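Long-range contacts in minor fimbrium subunit Mfa5 (PDB 6TNJ), which forms part of the minor fimbriae as an accessory subunit, in surface pili that mediate biofilm formation and adhesion to host cells and other oral bacteria: residues 15-20 with 59-64; 26-31 with 245-250; 118-123 with 222-227; 188-193 with 228-233. All coordinates share one frame; numbering follows the deposited sequence.

The chain is the von Willebrand factor domain of Mfa5. From the N terminus, contact 1 closes the first loop, pairing strands 9-16 and 53-60 of the large sheet after helix 26-43. Contact 2 starts within that loop, on helix 26-43, and ends where strand 240-246 runs into a turn, so the two cross. Contacts 3 and 4 lie inside the loop of contact 2, in series with contact 1. These cross each other: contact 3 joins the loop after strand 110-117 to the start of helix 223-236, and contact 4 residues 188-193 to its next turns. Contacts 1 and 3 share a calcium ion, about 5 Å from the nearest side-chain atom of Arg28 in contact 2.

Contact 1: 15-20 with 59-64; sequences IDQSSS and SYDHEP. With CA (calcium ion), chain C.
Asp16 lies flat on the ring of Tyr60: its CA sits over one ring face, 3.9 Å from the ring centroid, and in the conformer described here its carboxylate is stacked on the ring with the planes 15° apart. CB continues this overlap to the phenol end, 3.4 Å from Tyr60 OH, which is itself hydrogen-bonded to Thr92. With CG anti to the backbone N (chi1 -179°), the carboxylate lies near the rim of the ring and directs OD2 toward the metal.

The next pair lies on the other side of the backbone ladder. Gln17 and Asp61 extend side by side in the same direction, their amide and carboxylate nearly coplanar. NE2 of Gln17 gives an N-H to Asp61 OD2 at 2.9 Å, reaching it nearly along the C-O axis, and His65 binds the same oxygen. At the far end of the amide, Gln17 OE1 accepts from Thr85 N and from a water that also meets Ser59 OG, so both ends of the amide are held.

Between these layers runs a parallel ladder. Tyr60 N bonds to Ile15 O at 3.0 Å, and Tyr60 O receives Gln17 N at 2.9 Å.

Asp16 OD2 accepts from a water at 2.7 Å, and that water is a ligand of the calcium ion, which Ser20 OG binds directly. In this conformer Asp16 acts through the water, as a second-shell residue. Asp16, Ser18 and Ser20 have the DxSxS spacing of the metal-ion-dependent adhesion site, placed at the strand ends of a von Willebrand factor A fold.

Contact 2: 26-31 with 245-250; sequences IARLKS and GYDLGD
Arg28 reaches out from helix 26-43 to Asp247, just beyond the end of strand 240-246, while Tyr246 of that strand points back at the helix. Arg28 has the most surface buried. Its chain is extended from CG to NE, which carries the guanidinium along the end of the sheet until NE forms a hydrogen-bonded salt bridge with Asp247 OD2 at 2.7 Å. The two flat groups stand almost upright to each other, their planes 81° apart. NE meets the oxygen on its anti side, somewhat out of both planes, and CB of Asp247 lies over one guanidinium face.

Tyr246 buries almost as much. Its CG is anti to the backbone N (chi1 -169°), which sends the ring toward the helix, where the ring edge faces the backbone carbonyl of Arg28. The hydroxyl donates to Arg28 O at 2.8 Å, in the carbonyl plane and on a lone pair. Beside this bond, Ser31 CB packs 3.3 Å from Tyr246 OH, and CE2 of Tyr246 touches Arg28 CB at 3.8 Å. Ser31 OG turns to Pro273 O instead.

NH1 of Arg28 makes a second salt bridge, to Asp118 OD2 in the calcium site. One guanidinium thus links two carboxylates, Asp247 through NE and the metal-binding Asp118 through NH1. Its positive charge would probably offset part of the negative charge gathered there and help to fix the orientation of Asp118.

Contact 3: 118-123 with 222-227; sequences DGLATE and FPCNAA. With CA (calcium ion), chain C.
Ala121 fits against the first turn of helix 223-236, its CB 3.9 Å from CB of Pro223 and more loosely placed beside SG of Cys224. Pro223 makes the more extensive contact: its CB lies 3.3 Å from Glu123 O and its CG packs on the peptide between Thr122 and Glu123. Cys224 SG rests 3.9 Å from CD2 of Leu120. With SG anti to the carbonyl carbon (chi1 -70°) and so beside its own backbone N, the sulfur also lies near Ala121 N.

No direct hydrogen bond joins the two segments, and water takes that role. One molecule donates to Ala121 O at 2.8 Å and accepts from Cys224 N at 2.9 Å, satisfying an amide of the first helical turn. Another donates to both Glu123 O and Pro223 O, so the loop backbone is bridged to the helix at two places.

Further along the loop, in the Glu123 conformer described, Thr122 OG1 donates to Glu123 OE1 at 2.7 Å, and the same carboxylate oxygen accepts from Thr90 N. At the other end Asp118 OD1 binds the calcium ion at 2.4 Å, completing with Ser20 and the waters the ligands of this site.

The loop runs from the metal, at the end of strand 110-117, and packs against the start of helix 223-236. Helix 252-259 packs on Leu120 and Cys224, while helix 92-103 covers Ala121, Ala226 and Ala227.

Contact 4: 188-193 with 228-233; sequences SKFDYS and INEAQF
Phe190 meets Asn229 and Phe233 of helix 223-236, bringing a loop of this von Willebrand factor A-type domain against it. The loop belongs to the excursion that carries the small four-stranded sheet, and within it Asp191 OD1 accepts from Ser193 N in an Asx turn.

CB of Phe190 lies over the rim of the Tyr192 ring, two residues on, 3.6 Å above its plane. The phenylalanine ring, whose CG lies anti to the carbonyl carbon (chi1 -68°), extends to the helix. CD2 approaches Phe233 CE2, and CE2 of Phe190 lies 3.9 Å from that same carbon; the two phenylalanines meet by their edges. At the tip, CZ is 3.8 Å from Asn229 OD1, which lies near the ring plane and is held by Leu185 N. The amide stands at 81° to the ring.

Alongside, Tyr192 and Glu230, bent at chi2, approach from opposite directions, their planes 85° apart and OE1 at the ring edge. Gln93 also binds Glu230 OE1, and Arg100 forms a salt bridge with OE2, both from helix 92-103. Tyr192 OH lies 3.3 Å from Phe233 CE2 and donates a hydrogen bond to the syn lone pair of Glu230 OE1 at 2.7 Å.

Contact 1: 15-20 with 59-64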
loop_
_atom_site.group_PDB
_atom_site.type_symbol
_atom_site.label_atom_id
_atom_site.label_comp_id
_atom_site.label_asym_id
_atom_site.label_seq_id
_atom_site.Cartn_x
_atom_site.Cartn_y
_atom_site.Cartn_z
ATOM N N ILE A 15 -0.639 4.987 -5.529
ATOM C CA ILE A 15 0.304 4.393 -6.472
ATOM C C ILE A 15 1.710 4.454 -5.898
ATOM O O ILE A 15 2.243 5.534 -5.623
ATOM C CB ILE A 15 0.268 5.082 -7.844
ATOM C CG1 ILE A 15 -1.149 5.109 -8.418
ATOM C CG2 ILE A 15 1.212 4.374 -8.773
ATOM C CD1 ILE A 15 -1.742 3.760 -8.675
ATOM N N ASP A 16 2.330 3.290 -5.762
ATOM C CA ASP A 16 3.736 3.171 -5.366
ATOM C C ASP A 16 4.648 3.611 -6.519
ATOM O O ASP A 16 4.624 3.005 -7.594
ATOM C CB ASP A 16 3.973 1.710 -4.992
ATOM C CG ASP A 16 5.380 1.416 -4.532
ATOM O OD1 ASP A 16 6.207 2.359 -4.463
ATOM O OD2 ASP A 16 5.642 0.221 -4.261
ATOM N N GLN A 17 5.474 4.640 -6.284
ATOM C CA GLN A 17 6.449 5.112 -7.266
ATOM C C GLN A 17 7.872 4.897 -6.754
ATOM O O GLN A 17 8.762 5.748 -6.922
ATOM C CB GLN A 17 6.215 6.587 -7.645
ATOM C CG GLN A 17 6.281 7.610 -6.509
ATOM C CD GLN A 17 6.328 9.065 -6.970
ATOM O OE1 GLN A 17 5.783 9.439 -8.022
ATOM N NE2 GLN A 17 6.988 9.896 -6.174
ATOM N N SER A 18 8.129 3.748 -6.142
ATOM C CA SER A 18 9.471 3.451 -5.665
ATOM C C SER A 18 10.435 3.288 -6.839
ATOM O O SER A 18 10.037 3.139 -7.994
ATOM C CB SER A 18 9.472 2.182 -4.814
ATOM O OG SER A 18 8.650 2.352 -3.681
ATOM N N SER A 19 11.739 3.328 -6.516
ATOM C CA SER A 19 12.813 3.249 -7.501
ATOM C C SER A 19 12.692 2.051 -8.450
ATOM O O SER A 19 13.103 2.132 -9.598
ATOM C CB SER A 19 14.157 3.199 -6.767
ATOM O OG SER A 19 14.444 4.460 -6.209
ATOM N N SER A 20 12.112 0.967 -7.960
ATOM C CA SER A 20 11.853 -0.296 -8.657
ATOM C C SER A 20 11.019 -0.117 -9.917
ATOM O O SER A 20 11.063 -0.974 -10.818
ATOM C CB SER A 20 11.177 -1.262 -7.707
ATOM O OG SER A 20 10.015 -0.671 -7.255
ATOM N N SER A 59 0.429 9.363 -4.491
ATOM C CA SER A 59 1.590 8.552 -4.844
ATOM C C SER A 59 2.454 8.397 -3.605
ATOM O O SER A 59 2.307 9.150 -2.645
ATOM C CB SER A 59 2.403 9.175 -5.981
ATOM O OG SER A 59 3.093 10.318 -5.515
ATOM N N TYR A 60 3.373 7.423 -3.612
ATOM C CA TYR A 60 4.270 7.332 -2.464
ATOM C C TYR A 60 5.596 6.665 -2.815
ATOM O O TYR A 60 5.665 5.814 -3.694
ATOM C CB TYR A 60 3.616 6.602 -1.281
ATOM C CG TYR A 60 3.426 5.105 -1.451
ATOM C CD1 TYR A 60 4.394 4.207 -1.022
ATOM C CD2 TYR A 60 2.259 4.597 -2.019
ATOM C CE1 TYR A 60 4.210 2.841 -1.155
ATOM C CE2 TYR A 60 2.069 3.226 -2.169
ATOM C CZ TYR A 60 3.053 2.357 -1.724
ATOM O OH TYR A 60 2.870 0.992 -1.859
ATOM N N ASP A 61 6.648 7.091 -2.124
ATOM C CA ASP A 61 7.961 6.465 -2.197
ATOM C C ASP A 61 8.385 6.237 -0.751
ATOM O O ASP A 61 7.722 5.479 -0.035
ATOM C CB ASP A 61 8.933 7.320 -3.022
ATOM C CG ASP A 61 8.801 8.778 -2.741
ATOM O OD1 ASP A 61 9.303 9.224 -1.692
ATOM O OD2 ASP A 61 8.206 9.482 -3.566
ATOM N N HIS A 62 9.430 6.910 -0.272
ATOM C CA HIS A 62 9.707 6.839 1.160
ATOM C C HIS A 62 8.761 7.710 1.984
ATOM O O HIS A 62 8.805 7.644 3.222
ATOM C CB HIS A 62 11.155 7.242 1.459
ATOM C CG HIS A 62 11.546 8.577 0.911
ATOM N ND1 HIS A 62 12.133 8.719 -0.327
ATOM C CD2 HIS A 62 11.459 9.828 1.434
ATOM C CE1 HIS A 62 12.381 10.000 -0.553
ATOM N NE2 HIS A 62 11.989 10.695 0.502
ATOM N N GLU A 63 7.922 8.520 1.331
ATOM C CA GLU A 63 6.880 9.336 1.937
ATOM C C GLU A 63 5.701 9.414 0.973
ATOM O O GLU A 63 5.885 9.305 -0.246
ATOM C CB GLU A 63 7.380 10.754 2.267
ATOM C CG GLU A 63 7.787 11.520 1.014
ATOM C CD GLU A 63 8.421 12.854 1.272
ATOM O OE1 GLU A 63 8.266 13.412 2.382
ATOM O OE2 GLU A 63 9.053 13.352 0.324
ATOM N N PRO A 64 4.490 9.608 1.486
ATOM C CA PRO A 64 3.336 9.783 0.597
ATOM C C PRO A 64 3.216 11.212 0.089
ATOM O O PRO A 64 3.691 12.167 0.703
ATOM C CB PRO A 64 2.148 9.440 1.495
ATOM C CG PRO A 64 2.615 9.904 2.878
ATOM C CD PRO A 64 4.094 9.555 2.914
HETATM CA CA CA C . 9.124 -1.096 -5.486
HETATM O O HOH W 1 7.887 -1.167 -4.021
HETATM O O HOH W 2 4.168 11.568 -7.572
HETATM O O HOH W 3 10.327 -3.663 -5.694
HETATM O O HOH W 4 10.916 -1.707 -4.244
#

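Contact 2: 26-31 with 245-250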
loop_
_atom_site.group_PDB
_atom_site.type_symbol
_atom_site.label_atom_id
_atom_site.label_comp_id
_atom_site.label_asym_id
_atom_site.label_seq_id
_atom_site.Cartn_x
_atom_site.Cartn_y
_atom_site.Cartn_z
ATOM N N ILE A 26 11.676 0.327 -16.335
ATOM C CA ILE A 26 10.828 1.466 -16.662
ATOM C C ILE A 26 9.512 1.061 -17.327
ATOM O O ILE A 26 8.557 1.836 -17.297
ATOM C CB ILE A 26 11.631 2.450 -17.532
ATOM C CG1 ILE A 26 10.878 3.766 -17.698
ATOM C CG2 ILE A 26 11.928 1.830 -18.894
ATOM C CD1 ILE A 26 10.857 4.627 -16.475
ATOM N N ALA A 27 9.414 -0.144 -17.899
ATOM C CA ALA A 27 8.125 -0.602 -18.422
ATOM C C ALA A 27 7.051 -0.581 -17.352
ATOM O O ALA A 27 5.860 -0.438 -17.662
ATOM C CB ALA A 27 8.241 -2.015 -18.972
ATOM N N ARG A 28 7.446 -0.806 -16.110
ATOM C CA ARG A 28 6.511 -0.749 -14.997
ATOM C C ARG A 28 5.881 0.624 -14.888
ATOM O O ARG A 28 4.656 0.758 -14.867
ATOM C CB ARG A 28 7.250 -1.099 -13.714
ATOM C CG ARG A 28 7.776 -2.552 -13.630
ATOM C CD ARG A 28 8.197 -2.912 -12.208
ATOM N NE ARG A 28 8.846 -4.220 -12.143
ATOM C CZ ARG A 28 9.523 -4.672 -11.092
ATOM N NH1 ARG A 28 9.619 -3.950 -9.980
ATOM N NH2 ARG A 28 10.108 -5.868 -11.159
ATOM N N LEU A 29 6.715 1.663 -14.820
ATOM C CA LEU A 29 6.190 3.014 -14.666
ATOM C C LEU A 29 5.327 3.384 -15.859
ATOM O O LEU A 29 4.230 3.947 -15.706
ATOM C CB LEU A 29 7.347 3.998 -14.502
ATOM C CG LEU A 29 6.873 5.443 -14.299
ATOM C CD1 LEU A 29 6.345 5.602 -12.905
ATOM C CD2 LEU A 29 7.970 6.450 -14.570
ATOM N N LYS A 30 5.799 3.060 -17.054
ATOM C CA LYS A 30 5.083 3.469 -18.247
ATOM C C LYS A 30 3.702 2.841 -18.304
ATOM O O LYS A 30 2.725 3.515 -18.643
ATOM C CB LYS A 30 5.906 3.102 -19.478
ATOM C CG LYS A 30 7.111 4.004 -19.687
ATOM C CD LYS A 30 7.701 3.728 -21.076
ATOM C CE LYS A 30 9.071 4.310 -21.268
ATOM N NZ LYS A 30 9.552 3.929 -22.637
ATOM N N SER A 31 3.594 1.550 -17.984
ATOM C CA SER A 31 2.282 0.921 -17.985
ATOM C C SER A 31 1.411 1.441 -16.845
ATOM O O SER A 31 0.187 1.579 -17.003
ATOM C CB SER A 31 2.431 -0.594 -17.900
ATOM O OG SER A 31 1.171 -1.207 -18.016
ATOM N N GLY A 245 -0.931 -6.297 -6.898
ATOM C CA GLY A 245 0.439 -6.737 -6.747
ATOM C C GLY A 245 1.126 -6.674 -8.100
ATOM O O GLY A 245 0.874 -7.522 -8.964
ATOM N N TYR A 246 2.017 -5.714 -8.292
ATOM C CA TYR A 246 2.523 -5.360 -9.623
ATOM C C TYR A 246 3.912 -5.932 -9.893
ATOM O O TYR A 246 4.887 -5.551 -9.240
ATOM C CB TYR A 246 2.536 -3.842 -9.736
ATOM C CG TYR A 246 2.777 -3.254 -11.119
ATOM C CD1 TYR A 246 2.238 -3.846 -12.241
ATOM C CD2 TYR A 246 3.510 -2.080 -11.280
ATOM C CE1 TYR A 246 2.419 -3.310 -13.482
ATOM C CE2 TYR A 246 3.690 -1.509 -12.537
ATOM C CZ TYR A 246 3.136 -2.152 -13.627
ATOM O OH TYR A 246 3.290 -1.641 -14.880
ATOM N N ASP A 247 3.992 -6.863 -10.857
ATOM C CA ASP A 247 5.248 -7.432 -11.361
ATOM C C ASP A 247 6.068 -8.049 -10.238
ATOM O O ASP A 247 7.279 -7.859 -10.154
ATOM C CB ASP A 247 6.079 -6.380 -12.104
ATOM C CG ASP A 247 6.912 -6.957 -13.238
ATOM O OD1 ASP A 247 6.692 -8.128 -13.658
ATOM O OD2 ASP A 247 7.802 -6.221 -13.714
ATOM N N LEU A 248 5.405 -8.794 -9.358
ATOM C CA LEU A 248 6.075 -9.328 -8.180
ATOM C C LEU A 248 6.861 -10.608 -8.441
ATOM O O LEU A 248 7.512 -11.106 -7.526
ATOM C CB LEU A 248 5.035 -9.553 -7.083
ATOM C CG LEU A 248 4.214 -8.308 -6.719
ATOM C CD1 LEU A 248 3.268 -8.646 -5.596
ATOM C CD2 LEU A 248 5.153 -7.186 -6.326
ATOM N N GLY A 249 6.843 -11.154 -9.656
ATOM C CA GLY A 249 7.811 -12.213 -9.979
ATOM C C GLY A 249 7.855 -13.428 -9.067
ATOM O O GLY A 249 8.948 -13.947 -8.785
ATOM N N ASP A 250 6.677 -13.917 -8.640
ATOM C CA ASP A 250 6.486 -15.127 -7.808
ATOM C C ASP A 250 7.273 -15.066 -6.495
ATOM O O ASP A 250 7.735 -16.090 -5.997
ATOM C CB ASP A 250 6.817 -16.426 -8.559
ATOM C CG ASP A 250 5.741 -16.802 -9.594
ATOM O OD1 ASP A 250 4.725 -17.454 -9.233
ATOM O OD2 ASP A 250 5.914 -16.421 -10.757
#

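Contact 3: 118-123 with 222-227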
loop_
_atom_site.group_PDB
_atom_site.type_symbol
_atom_site.label_atom_id
_atom_site.label_comp_id
_atom_site.label_asym_id
_atom_site.label_seq_id
_atom_site.Cartn_x
_atom_site.Cartn_y
_atom_site.Cartn_z
ATOM N N ASP A 118 4.694 -2.517 -6.433
ATOM C CA ASP A 118 5.567 -3.491 -7.073
ATOM C C ASP A 118 6.627 -4.030 -6.120
ATOM O O ASP A 118 7.657 -4.537 -6.570
ATOM C CB ASP A 118 6.239 -2.882 -8.315
ATOM C CG ASP A 118 7.314 -1.883 -7.972
ATOM O OD1 ASP A 118 7.230 -1.256 -6.897
ATOM O OD2 ASP A 118 8.254 -1.733 -8.766
ATOM N N GLY A 119 6.409 -3.959 -4.816
ATOM C CA GLY A 119 7.473 -4.478 -3.971
ATOM C C GLY A 119 7.083 -4.580 -2.519
ATOM O O GLY A 119 5.952 -4.292 -2.128
ATOM N N LEU A 120 8.051 -5.018 -1.726
ATOM C CA LEU A 120 7.885 -5.049 -0.281
ATOM C C LEU A 120 7.851 -3.647 0.279
ATOM O O LEU A 120 8.631 -2.789 -0.142
ATOM C CB LEU A 120 9.059 -5.752 0.374
ATOM C CG LEU A 120 9.432 -7.162 -0.028
ATOM C CD1 LEU A 120 10.666 -7.570 0.719
ATOM C CD2 LEU A 120 8.300 -8.021 0.320
ATOM N N ALA A 121 7.018 -3.437 1.287
ATOM C CA ALA A 121 7.130 -2.216 2.075
ATOM C C ALA A 121 8.449 -2.248 2.840
ATOM O O ALA A 121 8.852 -3.291 3.349
ATOM C CB ALA A 121 5.934 -2.101 3.032
ATOM N N THR A 122 9.139 -1.115 2.882
ATOM C CA THR A 122 10.401 -1.010 3.585
ATOM C C THR A 122 10.442 0.173 4.531
ATOM O O THR A 122 11.488 0.414 5.136
ATOM C CB THR A 122 11.581 -0.909 2.601
ATOM O OG1 THR A 122 11.363 0.161 1.666
ATOM C CG2 THR A 122 11.748 -2.215 1.852
ATOM N N GLU A 123 9.344 0.910 4.652
ATOM C CA GLU A 123 9.232 2.047 5.542
ATOM C C GLU A 123 7.925 1.919 6.306
ATOM O O GLU A 123 6.945 1.357 5.806
ATOM C CB GLU A 123 9.267 3.372 4.759
ATOM C CG GLU A 123 10.670 3.936 4.534
ATOM C CD GLU A 123 11.418 3.290 3.366
ATOM O OE1 GLU A 123 10.787 2.706 2.468
ATOM O OE2 GLU A 123 12.660 3.351 3.359
ATOM N N PHE A 222 8.368 -4.532 10.933
ATOM C CA PHE A 222 8.043 -5.290 9.725
ATOM C C PHE A 222 7.075 -4.425 8.918
ATOM O O PHE A 222 5.849 -4.526 9.072
ATOM C CB PHE A 222 7.471 -6.659 10.120
ATOM C CG PHE A 222 7.100 -7.554 8.979
ATOM C CD1 PHE A 222 7.685 -7.437 7.737
ATOM C CD2 PHE A 222 6.191 -8.572 9.182
ATOM C CE1 PHE A 222 7.332 -8.294 6.695
ATOM C CE2 PHE A 222 5.827 -9.428 8.127
ATOM C CZ PHE A 222 6.394 -9.275 6.894
ATOM N N PRO A 223 7.592 -3.536 8.053
ATOM C CA PRO A 223 6.711 -2.616 7.314
ATOM C C PRO A 223 5.617 -3.264 6.475
ATOM O O PRO A 223 4.546 -2.654 6.322
ATOM C CB PRO A 223 7.708 -1.833 6.443
ATOM C CG PRO A 223 8.932 -1.745 7.357
ATOM C CD PRO A 223 8.997 -3.084 8.039
ATOM N N CYS A 224 5.817 -4.463 5.912
ATOM C CA CYS A 224 4.701 -5.135 5.243
ATOM C C CYS A 224 3.532 -5.347 6.204
ATOM O O CYS A 224 2.364 -5.193 5.830
ATOM C CB CYS A 224 5.134 -6.484 4.664
ATOM S SG CYS A 224 6.256 -6.456 3.229
ATOM N N ASN A 225 3.828 -5.761 7.434
ATOM C CA ASN A 225 2.768 -5.961 8.407
ATOM C C ASN A 225 2.163 -4.627 8.820
ATOM O O ASN A 225 0.942 -4.524 8.980
ATOM C CB ASN A 225 3.285 -6.720 9.637
ATOM C CG ASN A 225 2.836 -8.167 9.665
ATOM O OD1 ASN A 225 2.244 -8.666 8.716
ATOM N ND2 ASN A 225 3.133 -8.860 10.756
ATOM N N ALA A 226 2.997 -3.587 8.986
ATOM C CA ALA A 226 2.458 -2.258 9.283
ATOM C C ALA A 226 1.480 -1.814 8.200
ATOM O O ALA A 226 0.448 -1.197 8.489
ATOM C CB ALA A 226 3.588 -1.234 9.405
ATOM N N ALA A 227 1.786 -2.124 6.953
ATOM C CA ALA A 227 0.908 -1.738 5.852
ATOM C C ALA A 227 -0.420 -2.496 5.896
ATOM O O ALA A 227 -1.477 -1.916 5.632
ATOM C CB ALA A 227 1.600 -1.972 4.521
HETATM CA CA CA C . 9.124 -1.096 -5.486
HETATM O O HOH W 3 10.327 -3.663 -5.694
HETATM O O HOH W 5 8.500 -5.287 5.292
HETATM O O HOH W 6 4.602 0.203 5.323
HETATM O O HOH W 1 7.887 -1.167 -4.021
HETATM O O HOH W 4 10.916 -1.707 -4.244
#

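Contact 4: 188-193 with 228-233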
loop_
_atom_site.group_PDB
_atom_site.type_symbol
_atom_site.label_atom_id
_atom_site.label_comp_id
_atom_site.label_asym_id
_atom_site.label_seq_id
_atom_site.Cartn_x
_atom_site.Cartn_y
_atom_site.Cartn_z
ATOM N N SER A 188 -4.020 3.683 17.782
ATOM C CA SER A 188 -3.354 4.548 18.755
ATOM C C SER A 188 -1.864 4.284 18.869
ATOM O O SER A 188 -1.136 5.124 19.413
ATOM C CB SER A 188 -3.993 4.358 20.129
ATOM O OG SER A 188 -3.926 2.996 20.512
ATOM N N LYS A 189 -1.390 3.152 18.371
ATOM C CA LYS A 189 0.008 2.795 18.534
ATOM C C LYS A 189 0.938 3.505 17.563
ATOM O O LYS A 189 2.143 3.522 17.801
ATOM C CB LYS A 189 0.178 1.286 18.391
ATOM C CG LYS A 189 0.074 0.569 19.726
ATOM C CD LYS A 189 1.465 0.448 20.328
ATOM C CE LYS A 189 1.446 0.207 21.802
ATOM N NZ LYS A 189 2.826 0.135 22.313
ATOM N N PHE A 190 0.441 4.088 16.478
ATOM C CA PHE A 190 1.336 4.672 15.479
ATOM C C PHE A 190 1.482 6.175 15.693
ATOM O O PHE A 190 0.510 6.861 16.020
ATOM C CB PHE A 190 0.835 4.402 14.056
ATOM C CG PHE A 190 0.910 2.962 13.659
ATOM C CD1 PHE A 190 2.139 2.347 13.493
ATOM C CD2 PHE A 190 -0.244 2.220 13.475
ATOM C CE1 PHE A 190 2.226 1.013 13.128
ATOM C CE2 PHE A 190 -0.171 0.877 13.126
ATOM C CZ PHE A 190 1.070 0.273 12.955
ATOM N N ASP A 191 2.700 6.679 15.508
ATOM C CA ASP A 191 2.974 8.117 15.505
ATOM C C ASP A 191 2.668 8.616 14.108
ATOM O O ASP A 191 3.431 8.369 13.172
ATOM C CB ASP A 191 4.427 8.394 15.887
ATOM C CG ASP A 191 4.787 9.868 15.857
ATOM O OD1 ASP A 191 3.941 10.700 15.486
ATOM O OD2 ASP A 191 5.956 10.191 16.186
ATOM N N TYR A 192 1.528 9.291 13.956
ATOM C CA TYR A 192 1.137 9.908 12.698
ATOM C C TYR A 192 1.385 11.424 12.666
ATOM O O TYR A 192 0.823 12.119 11.812
ATOM C CB TYR A 192 -0.352 9.672 12.430
ATOM C CG TYR A 192 -0.813 8.247 12.226
ATOM C CD1 TYR A 192 -0.339 7.466 11.186
ATOM C CD2 TYR A 192 -1.763 7.703 13.064
ATOM C CE1 TYR A 192 -0.805 6.146 10.991
ATOM C CE2 TYR A 192 -2.207 6.410 12.894
ATOM C CZ TYR A 192 -1.747 5.644 11.846
ATOM O OH TYR A 192 -2.248 4.368 11.725
ATOM N N SER A 193 2.206 11.953 13.567
ATOM C CA SER A 193 2.413 13.405 13.618
ATOM C C SER A 193 3.128 13.945 12.382
ATOM O O SER A 193 3.012 15.149 12.082
ATOM C CB SER A 193 3.196 13.767 14.888
ATOM O OG SER A 193 4.518 13.256 14.860
ATOM N N ILE A 228 -0.385 -3.789 6.221
ATOM C CA ILE A 228 -1.624 -4.542 6.393
ATOM C C ILE A 228 -2.427 -3.974 7.558
ATOM O O ILE A 228 -3.647 -3.835 7.472
ATOM C CB ILE A 228 -1.316 -6.036 6.594
ATOM C CG1 ILE A 228 -0.622 -6.628 5.360
ATOM C CG2 ILE A 228 -2.574 -6.844 6.886
ATOM C CD1 ILE A 228 0.089 -7.975 5.612
ATOM N N ASN A 229 -1.737 -3.629 8.649
ATOM C CA ASN A 229 -2.351 -2.983 9.819
ATOM C C ASN A 229 -3.085 -1.701 9.428
ATOM O O ASN A 229 -4.231 -1.473 9.838
ATOM C CB ASN A 229 -1.238 -2.704 10.833
ATOM C CG ASN A 229 -1.700 -2.701 12.292
ATOM O OD1 ASN A 229 -0.908 -2.993 13.199
ATOM N ND2 ASN A 229 -2.942 -2.341 12.528
ATOM N N GLU A 230 -2.437 -0.847 8.634
ATOM C CA GLU A 230 -3.052 0.398 8.188
ATOM C C GLU A 230 -4.244 0.120 7.286
ATOM O O GLU A 230 -5.285 0.789 7.393
ATOM C CB GLU A 230 -1.996 1.239 7.450
ATOM C CG GLU A 230 -2.325 2.669 7.219
ATOM C CD GLU A 230 -2.380 3.478 8.500
ATOM O OE1 GLU A 230 -1.623 3.168 9.440
ATOM O OE2 GLU A 230 -3.187 4.425 8.566
ATOM N N ALA A 231 -4.108 -0.858 6.384
ATOM C CA ALA A 231 -5.217 -1.239 5.514
ATOM C C ALA A 231 -6.418 -1.645 6.346
ATOM O O ALA A 231 -7.573 -1.407 5.971
ATOM C CB ALA A 231 -4.806 -2.396 4.590
ATOM N N GLN A 232 -6.162 -2.296 7.478
ATOM C CA GLN A 232 -7.263 -2.756 8.306
ATOM C C GLN A 232 -8.033 -1.589 8.896
ATOM O O GLN A 232 -9.260 -1.661 9.024
ATOM C CB GLN A 232 -6.764 -3.684 9.402
ATOM C CG GLN A 232 -7.919 -4.397 10.128
ATOM C CD GLN A 232 -8.743 -5.276 9.211
ATOM O OE1 GLN A 232 -8.211 -6.133 8.501
ATOM N NE2 GLN A 232 -10.056 -5.062 9.210
ATOM N N PHE A 233 -7.352 -0.493 9.245
ATOM C CA PHE A 233 -8.086 0.662 9.758
ATOM C C PHE A 233 -9.024 1.206 8.688
ATOM O O PHE A 233 -10.158 1.598 8.985
ATOM C CB PHE A 233 -7.144 1.784 10.222
ATOM C CG PHE A 233 -6.111 1.357 11.224
ATOM C CD1 PHE A 233 -6.423 0.469 12.244
ATOM C CD2 PHE A 233 -4.832 1.856 11.149
ATOM C CE1 PHE A 233 -5.470 0.077 13.147
ATOM C CE2 PHE A 233 -3.859 1.453 12.063
ATOM C CZ PHE A 233 -4.180 0.582 13.054
#